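Local coordinates for protein Cow rumen GH26 endo-mannanase (Metagenome, PDB 6UEH) that probably hydrolyses internal beta-1,4-mannosidic bonds of mannans such as galactomannan, as a GH26 endo-mannanase that carries a calcium-binding accessory domain, at residues 3-15 with 50-62. Numbering follows the deposited sequence.
With CA (calcium ion), chain B.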
loop_
_atom_site.group_PDB
_atom_site.type_symbol
_atom_site.label_atom_id
_atom_site.label_comp_id
_atom_site.label_asym_id
_atom_site.label_seq_id
_atom_site.Cartn_x
_atom_site.Cartn_y
_atom_site.Cartn_z
ATOM N N GLU A 3 38.931 8.773 -2.920
ATOM C CA GLU A 3 37.773 8.185 -2.259
ATOM C C GLU A 3 37.814 6.660 -2.329
ATOM O O GLU A 3 37.501 6.071 -3.364
ATOM C CB GLU A 3 36.475 8.701 -2.887
ATOM C CG GLU A 3 35.482 9.275 -1.886
ATOM C CD GLU A 3 34.222 9.800 -2.549
ATOM O OE1 GLU A 3 33.815 9.241 -3.590
ATOM O OE2 GLU A 3 33.638 10.775 -2.030
ATOM N N GLU A 4 38.204 6.022 -1.229
ATOM C CA GLU A 4 38.247 4.565 -1.172
ATOM C C GLU A 4 36.868 4.009 -0.830
ATOM O O GLU A 4 36.156 4.548 0.017
ATOM C CB GLU A 4 39.290 4.090 -0.157
ATOM C CG GLU A 4 39.026 4.524 1.276
ATOM C CD GLU A 4 40.088 4.030 2.238
ATOM O OE1 GLU A 4 41.272 4.380 2.047
ATOM O OE2 GLU A 4 39.740 3.287 3.181
ATOM N N TYR A 5 36.493 2.928 -1.499
ATOM C CA TYR A 5 35.143 2.400 -1.373
ATOM C C TYR A 5 35.073 1.231 -0.403
ATOM O O TYR A 5 35.941 0.356 -0.392
ATOM C CB TYR A 5 34.612 1.991 -2.743
ATOM C CG TYR A 5 34.583 3.141 -3.718
ATOM C CD1 TYR A 5 33.572 4.092 -3.669
ATOM C CD2 TYR A 5 35.573 3.287 -4.679
ATOM C CE1 TYR A 5 33.545 5.150 -4.554
ATOM C CE2 TYR A 5 35.554 4.340 -5.569
ATOM C CZ TYR A 5 34.537 5.269 -5.503
ATOM O OH TYR A 5 34.516 6.321 -6.388
ATOM N N THR A 6 34.023 1.237 0.410
ATOM C CA THR A 6 33.802 0.217 1.422
ATOM C C THR A 6 33.679 -1.170 0.798
ATOM O O THR A 6 33.046 -1.340 -0.242
ATOM C CB THR A 6 32.528 0.527 2.239
ATOM O OG1 THR A 6 32.576 1.879 2.709
ATOM C CG2 THR A 6 32.400 -0.413 3.421
ATOM N N LYS A 7 34.294 -2.156 1.439
ATOM C CA LYS A 7 34.205 -3.537 0.986
ATOM C C LYS A 7 33.105 -4.272 1.743
ATOM O O LYS A 7 33.007 -4.168 2.965
ATOM C CB LYS A 7 35.548 -4.243 1.166
ATOM C CG LYS A 7 36.693 -3.597 0.395
ATOM C CD LYS A 7 36.421 -3.604 -1.102
ATOM C CE LYS A 7 37.580 -3.003 -1.887
ATOM N NZ LYS A 7 37.764 -1.551 -1.606
ATOM N N PHE A 8 32.278 -5.017 1.014
ATOM C CA PHE A 8 31.142 -5.705 1.616
ATOM C C PHE A 8 31.315 -7.225 1.565
ATOM O O PHE A 8 31.845 -7.758 0.588
ATOM C CB PHE A 8 29.841 -5.285 0.924
ATOM C CG PHE A 8 29.625 -3.797 0.906
ATOM C CD1 PHE A 8 29.134 -3.142 2.023
ATOM C CD2 PHE A 8 29.929 -3.053 -0.224
ATOM C CE1 PHE A 8 28.944 -1.771 2.013
ATOM C CE2 PHE A 8 29.741 -1.682 -0.241
ATOM C CZ PHE A 8 29.248 -1.040 0.879
ATOM N N PRO A 9 30.865 -7.931 2.618
ATOM C CA PRO A 9 30.186 -7.393 3.805
ATOM C C PRO A 9 31.109 -6.578 4.709
ATOM O O PRO A 9 32.310 -6.830 4.781
ATOM C CB PRO A 9 29.691 -8.650 4.526
ATOM C CG PRO A 9 30.635 -9.716 4.102
ATOM C CD PRO A 9 30.993 -9.398 2.677
ATOM N N TYR A 10 30.530 -5.593 5.383
ATOM C CA TYR A 10 31.293 -4.660 6.195
ATOM C C TYR A 10 30.809 -4.695 7.638
ATOM O O TYR A 10 29.653 -4.391 7.917
ATOM C CB TYR A 10 31.171 -3.248 5.623
ATOM C CG TYR A 10 31.927 -2.192 6.389
ATOM C CD1 TYR A 10 33.313 -2.157 6.376
ATOM C CD2 TYR A 10 31.252 -1.217 7.109
ATOM C CE1 TYR A 10 34.008 -1.189 7.069
ATOM C CE2 TYR A 10 31.939 -0.242 7.804
ATOM C CZ TYR A 10 33.317 -0.233 7.778
ATOM O OH TYR A 10 34.007 0.736 8.469
ATOM N N THR A 11 31.697 -5.081 8.547
ATOM C CA THR A 11 31.357 -5.141 9.962
ATOM C C THR A 11 32.311 -4.286 10.786
ATOM O O THR A 11 33.528 -4.364 10.624
ATOM C CB THR A 11 31.386 -6.589 10.493
ATOM O OG1 THR A 11 30.433 -7.381 9.776
ATOM C CG2 THR A 11 31.047 -6.626 11.976
ATOM N N ILE A 12 31.748 -3.462 11.660
ATOM C CA ILE A 12 32.547 -2.682 12.593
ATOM C C ILE A 12 32.168 -2.965 14.036
ATOM O O ILE A 12 31.025 -3.323 14.332
ATOM C CB ILE A 12 32.389 -1.181 12.357
ATOM C CG1 ILE A 12 30.907 -0.811 12.354
ATOM C CG2 ILE A 12 33.035 -0.784 11.060
ATOM C CD1 ILE A 12 30.666 0.639 12.571
ATOM N N GLU A 13 33.134 -2.802 14.933
ATOM C CA GLU A 13 32.833 -2.776 16.354
ATOM C C GLU A 13 32.139 -1.453 16.639
ATOM O O GLU A 13 32.644 -0.395 16.270
ATOM C CB GLU A 13 34.104 -2.926 17.192
ATOM C CG GLU A 13 34.880 -4.207 16.922
ATOM C CD GLU A 13 34.185 -5.445 17.460
ATOM O OE1 GLU A 13 33.261 -5.299 18.287
ATOM O OE2 GLU A 13 34.561 -6.567 17.056
ATOM N N ALA A 14 30.971 -1.505 17.269
ATOM C CA ALA A 14 30.196 -0.288 17.484
ATOM C C ALA A 14 30.928 0.669 18.418
ATOM O O ALA A 14 30.763 1.884 18.322
ATOM C CB ALA A 14 28.824 -0.618 18.029
ATOM N N GLU A 15 31.752 0.118 19.307
ATOM C CA GLU A 15 32.531 0.941 20.226
ATOM C C GLU A 15 33.566 1.789 19.484
ATOM O O GLU A 15 34.124 2.729 20.049
ATOM C CB GLU A 15 33.222 0.074 21.289
ATOM C CG GLU A 15 34.162 -1.002 20.747
ATOM C CD GLU A 15 33.467 -2.339 20.538
ATOM O OE1 GLU A 15 32.232 -2.351 20.358
ATOM O OE2 GLU A 15 34.158 -3.380 20.565
ATOM N N SER A 50 28.015 6.898 15.029
ATOM C CA SER A 50 27.980 6.829 13.576
ATOM C C SER A 50 29.256 6.285 12.947
ATOM O O SER A 50 30.303 6.208 13.587
ATOM C CB SER A 50 27.685 8.215 13.002
ATOM O OG SER A 50 28.705 9.134 13.355
ATOM N N PHE A 51 29.138 5.907 11.678
ATOM C CA PHE A 51 30.271 5.481 10.867
ATOM C C PHE A 51 29.968 5.775 9.405
ATOM O O PHE A 51 28.818 6.030 9.040
ATOM C CB PHE A 51 30.570 3.993 11.070
ATOM C CG PHE A 51 29.470 3.077 10.605
ATOM C CD1 PHE A 51 28.330 2.892 11.373
ATOM C CD2 PHE A 51 29.588 2.380 9.412
ATOM C CE1 PHE A 51 27.322 2.041 10.953
ATOM C CE2 PHE A 51 28.583 1.529 8.986
ATOM C CZ PHE A 51 27.448 1.359 9.755
ATOM N N ASN A 52 31.000 5.742 8.571
ATOM C CA ASN A 52 30.837 6.043 7.158
ATOM C C ASN A 52 30.873 4.813 6.262
ATOM O O ASN A 52 31.632 3.871 6.501
ATOM C CB ASN A 52 31.914 7.028 6.703
ATOM C CG ASN A 52 31.938 7.208 5.199
ATOM O OD1 ASN A 52 31.092 7.901 4.631
ATOM N ND2 ASN A 52 32.907 6.579 4.541
ATOM N N VAL A 53 30.031 4.831 5.234
ATOM C CA VAL A 53 30.103 3.868 4.145
ATOM C C VAL A 53 30.169 4.630 2.829
ATOM O O VAL A 53 29.343 5.505 2.570
ATOM C CB VAL A 53 28.895 2.913 4.125
ATOM C CG1 VAL A 53 29.027 1.925 2.974
ATOM C CG2 VAL A 53 28.775 2.176 5.445
ATOM N N THR A 54 31.159 4.307 2.004
ATOM C CA THR A 54 31.317 4.960 0.711
ATOM C C THR A 54 31.048 3.974 -0.421
ATOM O O THR A 54 31.608 2.876 -0.440
ATOM C CB THR A 54 32.726 5.564 0.554
ATOM O OG1 THR A 54 32.961 6.503 1.607
ATOM C CG2 THR A 54 32.862 6.273 -0.786
ATOM N N VAL A 55 30.182 4.363 -1.355
ATOM C CA VAL A 55 29.829 3.499 -2.481
ATOM C C VAL A 55 30.015 4.219 -3.817
ATOM O O VAL A 55 29.955 5.448 -3.883
ATOM C CB VAL A 55 28.369 2.993 -2.377
ATOM C CG1 VAL A 55 28.172 2.193 -1.100
ATOM C CG2 VAL A 55 27.391 4.155 -2.434
ATOM N N LYS A 56 30.237 3.447 -4.878
ATOM C CA LYS A 56 30.448 4.010 -6.210
ATOM C C LYS A 56 29.146 4.488 -6.845
ATOM O O LYS A 56 29.130 5.471 -7.591
ATOM C CB LYS A 56 31.116 2.987 -7.135
ATOM C CG LYS A 56 32.510 2.553 -6.710
ATOM C CD LYS A 56 33.243 1.868 -7.864
ATOM C CE LYS A 56 34.585 1.302 -7.422
ATOM N NZ LYS A 56 35.383 0.793 -8.575
ATOM N N GLU A 57 28.057 3.781 -6.561
ATOM C CA GLU A 57 26.761 4.111 -7.144
ATOM C C GLU A 57 25.640 3.987 -6.119
ATOM O O GLU A 57 25.806 3.341 -5.082
ATOM C CB GLU A 57 26.458 3.204 -8.344
ATOM C CG GLU A 57 27.494 3.235 -9.465
ATOM C CD GLU A 57 27.436 4.503 -10.301
ATOM O OE1 GLU A 57 28.273 4.643 -11.218
ATOM O OE2 GLU A 57 26.555 5.355 -10.050
ATOM N N ASP A 58 24.502 4.607 -6.417
ATOM C CA ASP A 58 23.292 4.420 -5.621
ATOM C C ASP A 58 22.943 2.937 -5.566
ATOM O O ASP A 58 23.038 2.238 -6.573
ATOM C CB ASP A 58 22.116 5.206 -6.211
ATOM C CG ASP A 58 22.284 6.709 -6.082
ATOM O OD1 ASP A 58 23.386 7.172 -5.716
ATOM O OD2 ASP A 58 21.302 7.430 -6.359
ATOM N N GLY A 59 22.543 2.459 -4.393
ATOM C CA GLY A 59 22.175 1.063 -4.232
ATOM C C GLY A 59 21.518 0.785 -2.895
ATOM O O GLY A 59 21.505 1.640 -2.011
ATOM N N MET A 60 20.972 -0.419 -2.748
ATOM C CA MET A 60 20.300 -0.811 -1.514
ATOM C C MET A 60 21.195 -1.716 -0.676
ATOM O O MET A 60 21.873 -2.597 -1.205
ATOM C CB MET A 60 18.976 -1.512 -1.816
ATOM C CG MET A 60 17.962 -0.633 -2.530
ATOM S SD MET A 60 17.463 0.785 -1.533
ATOM C CE MET A 60 16.458 -0.009 -0.284
ATOM N N TYR A 61 21.188 -1.494 0.634
ATOM C CA TYR A 61 22.072 -2.224 1.534
ATOM C C TYR A 61 21.353 -2.688 2.798
ATOM O O TYR A 61 20.499 -1.984 3.337
ATOM C CB TYR A 61 23.283 -1.357 1.888
ATOM C CG TYR A 61 24.233 -1.178 0.727
ATOM C CD1 TYR A 61 24.026 -0.185 -0.223
ATOM C CD2 TYR A 61 25.326 -2.019 0.568
ATOM C CE1 TYR A 61 24.886 -0.028 -1.293
ATOM C CE2 TYR A 61 26.192 -1.872 -0.499
ATOM C CZ TYR A 61 25.968 -0.876 -1.427
ATOM O OH TYR A 61 26.828 -0.728 -2.489
ATOM N N GLN A 62 21.702 -3.888 3.253
ATOM C CA GLN A 62 21.099 -4.481 4.438
ATOM C C GLN A 62 21.856 -4.083 5.703
ATOM O O GLN A 62 23.082 -4.200 5.770
ATOM C CB GLN A 62 21.060 -6.005 4.304
ATOM C CG GLN A 62 20.640 -6.737 5.569
ATOM C CD GLN A 62 19.192 -6.486 5.934
ATOM O OE1 GLN A 62 18.306 -6.561 5.084
ATOM N NE2 GLN A 62 18.946 -6.184 7.205
HETATM CA CA CA B . 32.127 -4.831 20.289
HETATM O O HOH W 1 31.620 0.476 -1.844
HETATM O O HOH W 2 33.824 2.098 5.177
#
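Thr6 N donates a backbone hydrogen bond to Thr54 O (3.0 Å) where residues 3-6 cross edge strand 49-55, and further along the chain strand 10-13 runs antiparallel to strand 50-55, at 157°. The axes of these two strands lie 9.8 Å apart, the spacing between the two facing sheets of the CBM6-like beta-sandwich: strand 10-13 pairs with 123-132 in one sheet, strand 49-55 with 110-117 in the other. The chain thus crosses the edge strand at Thr54 and then goes over to the facing sheet. A second hydrogen bond runs from Thr54 N to the hydroxyl OG1 of Thr6 (2.9 Å), which faces that N-H because it stands anti to the carbonyl carbon (chi1 -51°). One water hydrogen-bonds to the same OG1 and donates to Asn52 O; another bridges the carbonyls of Thr6 and Thr54.

On the outer side, Lys56 lays its extended aliphatic chain across the Tyr5 ring at about a right angle, with CG almost on the ring normal, 3.4 Å from the centroid. Tyr5 CD1 also touches Thr54 CG2 (3.7 Å). Replacing Tyr5 by alanine removes the ring, which would probably leave the Lys56 methylenes without the face they lie on and uncover the Thr54 methyl. The Phe8 ring meets Tyr61, whose CE2 lies over one face, 3.5 Å from Phe8 CZ, the two planes tilted by 38°, while Val53 CG1 and Val55 CG1 meet the rim of the Phe8 ring. Leu107 of strand 97-107 touches both Val53 and Tyr61. Toward the calcium ion, which Glu13 and Glu15 help to bind, Tyr10 offers its ring edge to Phe51 CD2, and Ile12 sets its CD1 methyl over the Phe51 face, 3.4 Å from CG.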